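Local coordinates for protein galectin 2 (Gallus gallus, PDB 2YMZ) that probably binds carbohydrates as a lectin of the galectin family, whose members recognise beta-galactosides on a beta-sandwich domain, at residues 19-25 with 77-83; 27-33 with 44-50. All blocks are in the same frame, centred on the assembly; numbering follows the deposited sequence.

Interaction 1. Residues 19-25 with 77-83. With SO4 (sulfate ion), chain I.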
loop_
_atom_site.group_PDB
_atom_site.type_symbol
_atom_site.label_atom_id
_atom_site.label_comp_id
_atom_site.label_asym_id
_atom_site.label_seq_id
_atom_site.Cartn_x
_atom_site.Cartn_y
_atom_site.Cartn_z
ATOM N N ILE A 19 8.255 3.131 -5.221
ATOM C CA ILE A 19 7.389 3.854 -4.320
ATOM C C ILE A 19 7.374 5.295 -4.824
ATOM O O ILE A 19 8.413 5.939 -4.825
ATOM C CB ILE A 19 7.969 3.814 -2.893
ATOM C CG1 ILE A 19 7.816 2.387 -2.331
ATOM C CG2 ILE A 19 7.180 4.763 -1.947
ATOM C CD1 ILE A 19 8.650 2.084 -1.092
ATOM N N LYS A 20 6.227 5.816 -5.176
ATOM C CA LYS A 20 6.144 7.229 -5.552
ATOM C C LYS A 20 5.241 7.871 -4.625
ATOM O O LYS A 20 4.230 7.295 -4.201
ATOM C CB LYS A 20 5.501 7.489 -6.928
ATOM C CG LYS A 20 6.233 6.969 -8.110
ATOM C CD LYS A 20 5.422 7.429 -9.357
ATOM C CE LYS A 20 5.863 8.794 -9.821
ATOM N NZ LYS A 20 5.376 9.010 -11.251
ATOM N N GLY A 21 5.510 9.138 -4.285
ATOM C CA GLY A 21 4.575 9.779 -3.405
ATOM C C GLY A 21 4.917 11.225 -3.189
ATOM O O GLY A 21 5.913 11.729 -3.775
ATOM N N HIS A 22 4.027 11.886 -2.467
ATOM C CA HIS A 22 4.141 13.332 -2.218
ATOM C C HIS A 22 4.795 13.636 -0.840
ATOM O O HIS A 22 4.299 13.202 0.192
ATOM C CB HIS A 22 2.742 13.917 -2.265
ATOM C CG HIS A 22 2.751 15.410 -2.091
ATOM N ND1 HIS A 22 3.115 16.284 -3.091
ATOM C CD2 HIS A 22 2.510 16.163 -0.998
ATOM C CE1 HIS A 22 3.076 17.526 -2.616
ATOM N NE2 HIS A 22 2.721 17.477 -1.351
ATOM N N ILE A 23 5.851 14.453 -0.848
ATOM C CA ILE A 23 6.496 14.860 0.427
ATOM C C ILE A 23 5.743 16.105 0.866
ATOM O O ILE A 23 5.609 17.006 0.095
ATOM C CB ILE A 23 7.974 15.179 0.185
ATOM C CG1 ILE A 23 8.713 13.863 -0.255
ATOM C CG2 ILE A 23 8.652 15.714 1.475
ATOM C CD1 ILE A 23 10.128 14.075 -0.795
ATOM N N SER A 24 5.286 16.113 2.111
ATOM C CA SER A 24 4.477 17.202 2.678
ATOM C C SER A 24 5.302 18.507 2.588
ATOM O O SER A 24 6.543 18.524 2.720
ATOM C CB SER A 24 4.110 16.895 4.154
ATOM O OG SER A 24 3.446 15.614 4.303
ATOM N N GLU A 25 4.591 19.623 2.391
ATOM C CA GLU A 25 5.233 20.932 2.310
ATOM C C GLU A 25 5.934 21.243 3.646
ATOM O O GLU A 25 6.973 21.930 3.690
ATOM C CB GLU A 25 4.140 22.008 1.981
ATOM C CG GLU A 25 4.720 23.339 1.542
ATOM C CD GLU A 25 5.430 23.276 0.188
ATOM O OE1 GLU A 25 4.766 22.972 -0.839
ATOM O OE2 GLU A 25 6.659 23.546 0.143
ATOM N N LYS A 77 10.800 19.531 -0.145
ATOM C CA LYS A 77 9.481 19.491 0.487
ATOM C C LYS A 77 8.411 19.925 -0.488
ATOM O O LYS A 77 8.678 20.781 -1.357
ATOM C CB LYS A 77 9.429 20.429 1.717
ATOM C CG LYS A 77 10.420 19.977 2.801
ATOM C CD LYS A 77 10.386 20.954 3.993
ATOM C CE LYS A 77 11.556 20.650 4.923
ATOM N NZ LYS A 77 11.461 21.500 6.195
ATOM N N GLY A 78 7.238 19.305 -0.404
ATOM C CA GLY A 78 6.157 19.654 -1.338
ATOM C C GLY A 78 6.207 18.995 -2.720
ATOM O O GLY A 78 5.387 19.347 -3.567
ATOM N N SER A 79 7.072 18.001 -2.950
ATOM C CA SER A 79 7.282 17.543 -4.319
ATOM C C SER A 79 6.764 16.116 -4.401
ATOM O O SER A 79 6.591 15.435 -3.317
ATOM C CB SER A 79 8.786 17.503 -4.659
ATOM O OG SER A 79 9.558 16.600 -3.771
ATOM N N THR A 80 6.663 15.609 -5.615
ATOM C CA THR A 80 6.301 14.167 -5.804
ATOM C C THR A 80 7.558 13.491 -6.254
ATOM O O THR A 80 8.280 14.077 -7.072
ATOM C CB THR A 80 5.250 14.016 -6.902
ATOM O OG1 THR A 80 4.033 14.510 -6.393
ATOM C CG2 THR A 80 5.019 12.515 -7.329
ATOM N N VAL A 81 7.926 12.366 -5.629
ATOM C CA VAL A 81 9.213 11.726 -5.920
ATOM C C VAL A 81 9.025 10.241 -6.099
ATOM O O VAL A 81 8.083 9.669 -5.534
ATOM C CB VAL A 81 10.281 11.875 -4.821
ATOM C CG1 VAL A 81 10.713 13.313 -4.744
ATOM C CG2 VAL A 81 9.835 11.366 -3.445
ATOM N N LYS A 82 9.918 9.643 -6.899
ATOM C CA LYS A 82 9.909 8.221 -7.102
ATOM C C LYS A 82 11.160 7.627 -6.474
ATOM O O LYS A 82 12.254 8.109 -6.753
ATOM C CB LYS A 82 9.908 7.883 -8.581
ATOM C CG LYS A 82 9.999 6.351 -8.753
ATOM C CD LYS A 82 9.661 5.940 -10.187
ATOM C CE LYS A 82 10.808 6.306 -11.116
ATOM N NZ LYS A 82 10.375 5.943 -12.502
ATOM N N ILE A 83 11.003 6.634 -5.602
ATOM C CA ILE A 83 12.141 5.941 -4.925
ATOM C C ILE A 83 12.099 4.441 -5.396
ATOM O O ILE A 83 11.067 3.831 -5.324
ATOM C CB ILE A 83 11.949 6.065 -3.411
ATOM C CG1 ILE A 83 12.120 7.563 -3.022
ATOM C CG2 ILE A 83 13.034 5.305 -2.680
ATOM C CD1 ILE A 83 11.582 8.034 -1.682
HETATM S S SO4 I . 0.667 18.533 2.256
HETATM O O1 SO4 I . -0.684 19.004 1.873
HETATM O O2 SO4 I . 0.741 17.084 1.906
HETATM O O3 SO4 I . 0.878 18.672 3.718
HETATM O O4 SO4 I . 1.672 19.337 1.515
#

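Interaction 2. Residues 27-33 with 44-50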
loop_
_atom_site.group_PDB
_atom_site.type_symbol
_atom_site.label_atom_id
_atom_site.label_comp_id
_atom_site.label_asym_id
_atom_site.label_seq_id
_atom_site.Cartn_x
_atom_site.Cartn_y
_atom_site.Cartn_z
ATOM N N ALA A 27 7.013 18.700 5.738
ATOM C CA ALA A 27 7.752 17.538 6.209
ATOM C C ALA A 27 9.007 17.912 6.898
ATOM O O ALA A 27 9.745 18.737 6.365
ATOM C CB ALA A 27 8.130 16.591 5.038
ATOM N N GLU A 28 9.358 17.202 7.996
ATOM C CA GLU A 28 10.731 17.262 8.434
ATOM C C GLU A 28 11.434 15.969 8.091
ATOM O O GLU A 28 12.600 15.967 8.087
ATOM C CB GLU A 28 10.920 17.472 9.954
ATOM C CG GLU A 28 10.666 18.957 10.324
ATOM C CD GLU A 28 11.084 19.344 11.747
ATOM O OE1 GLU A 28 11.783 18.568 12.491
ATOM O OE2 GLU A 28 10.706 20.486 12.128
ATOM N N SER A 29 10.683 14.860 7.905
ATOM C CA SER A 29 11.373 13.628 7.502
ATOM C C SER A 29 10.307 12.612 7.057
ATOM O O SER A 29 9.129 12.859 7.234
ATOM C CB SER A 29 12.146 13.033 8.699
ATOM O OG SER A 29 11.261 12.465 9.603
ATOM N N PHE A 30 10.729 11.499 6.435
ATOM C CA PHE A 30 9.763 10.428 6.209
ATOM C C PHE A 30 10.625 9.148 6.259
ATOM O O PHE A 30 11.851 9.213 6.226
ATOM C CB PHE A 30 8.994 10.597 4.874
ATOM C CG PHE A 30 9.869 10.522 3.635
ATOM C CD1 PHE A 30 10.077 9.285 2.956
ATOM C CD2 PHE A 30 10.372 11.707 3.082
ATOM C CE1 PHE A 30 10.776 9.275 1.755
ATOM C CE2 PHE A 30 11.120 11.674 1.940
ATOM C CZ PHE A 30 11.340 10.451 1.266
ATOM N N ALA A 31 9.977 7.969 6.370
ATOM C CA ALA A 31 10.798 6.771 6.412
ATOM C C ALA A 31 10.051 5.641 5.656
ATOM O O ALA A 31 8.832 5.563 5.678
ATOM C CB ALA A 31 11.040 6.318 7.840
ATOM N N ILE A 32 10.838 4.840 5.010
ATOM C CA ILE A 32 10.320 3.634 4.304
ATOM C C ILE A 32 11.044 2.540 5.128
ATOM O O ILE A 32 12.314 2.489 5.212
ATOM C CB ILE A 32 10.841 3.621 2.867
ATOM C CG1 ILE A 32 10.124 4.697 2.050
ATOM C CG2 ILE A 32 10.581 2.263 2.197
ATOM C CD1 ILE A 32 10.750 5.005 0.699
ATOM N N ASN A 33 10.235 1.649 5.734
ATOM C CA ASN A 33 10.755 0.580 6.625
ATOM C C ASN A 33 10.381 -0.821 6.038
ATOM O O ASN A 33 9.241 -1.062 5.797
ATOM C CB ASN A 33 10.092 0.719 7.951
ATOM C CG ASN A 33 10.564 2.014 8.679
ATOM O OD1 ASN A 33 11.735 2.249 8.706
ATOM N ND2 ASN A 33 9.684 2.771 9.229
ATOM N N HIS A 44 15.670 0.706 7.276
ATOM C CA HIS A 44 14.888 1.886 7.596
ATOM C C HIS A 44 15.581 3.002 6.825
ATOM O O HIS A 44 16.765 3.279 7.081
ATOM C CB HIS A 44 14.970 2.079 9.141
ATOM C CG HIS A 44 14.663 3.471 9.690
ATOM N ND1 HIS A 44 13.384 3.922 9.920
ATOM C CD2 HIS A 44 15.500 4.454 10.152
ATOM C CE1 HIS A 44 13.435 5.137 10.474
ATOM N NE2 HIS A 44 14.713 5.446 10.674
ATOM N N PHE A 45 14.923 3.532 5.807
ATOM C CA PHE A 45 15.493 4.522 4.882
ATOM C C PHE A 45 14.785 5.797 5.271
ATOM O O PHE A 45 13.553 5.942 5.103
ATOM C CB PHE A 45 15.047 4.112 3.460
ATOM C CG PHE A 45 15.394 5.116 2.400
ATOM C CD1 PHE A 45 16.669 5.139 1.873
ATOM C CD2 PHE A 45 14.400 6.004 1.933
ATOM C CE1 PHE A 45 17.002 6.084 0.890
ATOM C CE2 PHE A 45 14.715 6.932 0.927
ATOM C CZ PHE A 45 16.016 6.978 0.464
ATOM N N ASN A 46 15.559 6.770 5.792
ATOM C CA ASN A 46 14.895 7.873 6.426
ATOM C C ASN A 46 15.561 9.225 6.026
ATOM O O ASN A 46 16.568 9.647 6.623
ATOM C CB ASN A 46 15.137 7.666 7.950
ATOM C CG ASN A 46 14.640 8.840 8.834
ATOM O OD1 ASN A 46 15.205 8.996 9.936
ATOM N ND2 ASN A 46 13.588 9.529 8.492
ATOM N N PRO A 47 15.062 9.846 4.947
ATOM C CA PRO A 47 15.573 11.175 4.619
ATOM C C PRO A 47 15.158 12.184 5.679
ATOM O O PRO A 47 14.011 12.230 6.078
ATOM C CB PRO A 47 14.803 11.501 3.340
ATOM C CG PRO A 47 14.531 10.164 2.648
ATOM C CD PRO A 47 14.208 9.278 3.881
ATOM N N ARG A 48 16.119 12.966 6.130
ATOM C CA ARG A 48 15.871 13.937 7.207
ATOM C C ARG A 48 16.223 15.345 6.664
ATOM O O ARG A 48 17.374 15.611 6.299
ATOM C CB ARG A 48 16.783 13.594 8.361
ATOM C CG ARG A 48 16.125 12.368 9.091
ATOM C CD ARG A 48 16.526 12.188 10.540
ATOM N NE ARG A 48 16.550 13.431 11.273
ATOM C CZ ARG A 48 15.636 13.886 12.150
ATOM N NH1 ARG A 48 14.551 13.171 12.438
ATOM N NH2 ARG A 48 15.842 15.113 12.737
ATOM N N PHE A 49 15.213 16.188 6.640
ATOM C CA PHE A 49 15.364 17.497 5.964
ATOM C C PHE A 49 16.181 18.429 6.872
ATOM O O PHE A 49 17.011 19.146 6.361
ATOM C CB PHE A 49 14.004 18.124 5.659
ATOM C CG PHE A 49 13.387 17.541 4.408
ATOM C CD1 PHE A 49 13.693 18.100 3.174
ATOM C CD2 PHE A 49 12.539 16.460 4.494
ATOM C CE1 PHE A 49 13.174 17.553 2.028
ATOM C CE2 PHE A 49 11.959 15.895 3.323
ATOM C CZ PHE A 49 12.289 16.480 2.100
ATOM N N ASN A 50 16.092 18.258 8.185
ATOM C CA ASN A 50 16.740 19.280 9.107
ATOM C C ASN A 50 18.232 19.209 8.944
ATOM O O ASN A 50 18.927 20.225 8.927
ATOM C CB ASN A 50 16.434 18.938 10.591
ATOM C CG ASN A 50 15.006 19.216 10.978
ATOM O OD1 ASN A 50 14.240 19.776 10.212
ATOM N ND2 ASN A 50 14.636 18.815 12.209
HETATM O O HOH W 1 14.754 16.203 9.901
#

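Interaction 1. Residues 19-25 with 77-83
Strands 19-23 and 80-83 run antiparallel, their axes 4.6 Å apart at the closest, and are tied by paired backbone bonds between Ile-19 and Ile-83 and between Gly-21 and Val-81. A fifth bond carries the ladder past the last strand pair, Ile-23 N reaching Ser-79 O at 2.8 Å and 171°, after which Gly-78 N gives only weak bonds to the carbonyls of Ile-23 and Ser-24. On the inward face CD1 of Ile-23 comes against CG2 of Val-81 at 3.8 Å. CG1 of Ile-23 lies beside its own backbone N (chi1 -65°), and the extended outer bond (chi2 169°) carries CD1 out from the sheet, to that methyl.

In the galectin beta-sandwich these are neighbouring strands of the five-stranded sheet. Ile-19, Ile-23, Val-81 and Ile-83 belong to the hydrophobic core, where Phe-122 and Phe-30 meet several of them.

The other face is polar. CG of Lys-20 packs on CB of Lys-82 at 3.8 Å, while Lys-20 NZ and Lys-82 NZ stay 6.0 Å apart. The His-22 ring reaches the 77-79 loop, placing CE1 3.1 Å from Gly-78 O, with Thr-80 OG1 at its edge. Glu-25 bends at chi2, bringing OE1 to 3.6 Å from Gly-78 CA, and its backbone N binds O4 of a sulfate, probably acquired during crystallisation.

Interaction 2. Residues 27-33 with 44-50
The Phe-30 ring carries Pro-47 on one face and meets Phe-49 CE2 at its edge. Pro-47 CG stands 4.0 Å from the centroid of that ring, 29° off its normal, a CH-pi contact. Phe-30 holds its CG between the backbone N and the carbonyl carbon (chi1 64°), which drops the ring to the core side of its own strand, where Pro-47 comes over it from the partner strand; Phe-122 stacks with the same ring. The Phe-49 ring in turn has Glu-28 O at its edge.

A different geometry joins Asn-33 and His-44, which lie side by side with amide and imidazole planes only 7° apart. His-44 ND1 donates to Asn-33 OD1 at 2.6 Å, in the carbonyl plane and on a lone pair, so ND1 carries the proton and the ring's rotation is fixed. Asn-33 ND2 is itself bonded to Asn-117 OD1, which steadies the amide that holds His-44.

Asn-46 ND2 bonds to Phe-30 O at 2.9 Å from well above the carbonyl plane. A weak bond of 3.4 Å follows from Phe-30 N to Pro-47 O, whereas Ile-32 and Phe-45 form a regular hydrogen-bonded pair. Beyond the strands, Asn-50 ND2 reaches Glu-28 OE1 at 2.9 Å from above the carboxylate, and a water links Glu-28 O to Asn-50 N. Arg-48 NE forms a salt bridge with Glu-51 OE1.

The two strands form a beta hairpin of the galectin sandwich. His-44 to Arg-48, with the Trp-64 ring meeting that of His-44, matches the H-x-N-P-R motif of the family's galactoside-binding groove, consistent with a sugar site.

Interactions 1 and 2 lie on the two opposed sheets of one beta-sandwich, their centres about 11 Å apart. Along the chain the order is 19-25, 27-33, 44-50, 77-83, so the hairpin of interaction 2 falls between the two strands joined in interaction 1, and strand 16-23 leads directly into strand 30-34 of the other sheet. The layers meet through Ile-83 CD1 on Phe-30 CE1 (3.7 Å) and Ile-23 CG2 on Phe-49 CZ (3.8 Å), while Lys-77 packs against Phe-49 at the margin. A shared hydrophobic core thus backs the polar face of the 44-48 strand, where the family's sugar-binding residues are found.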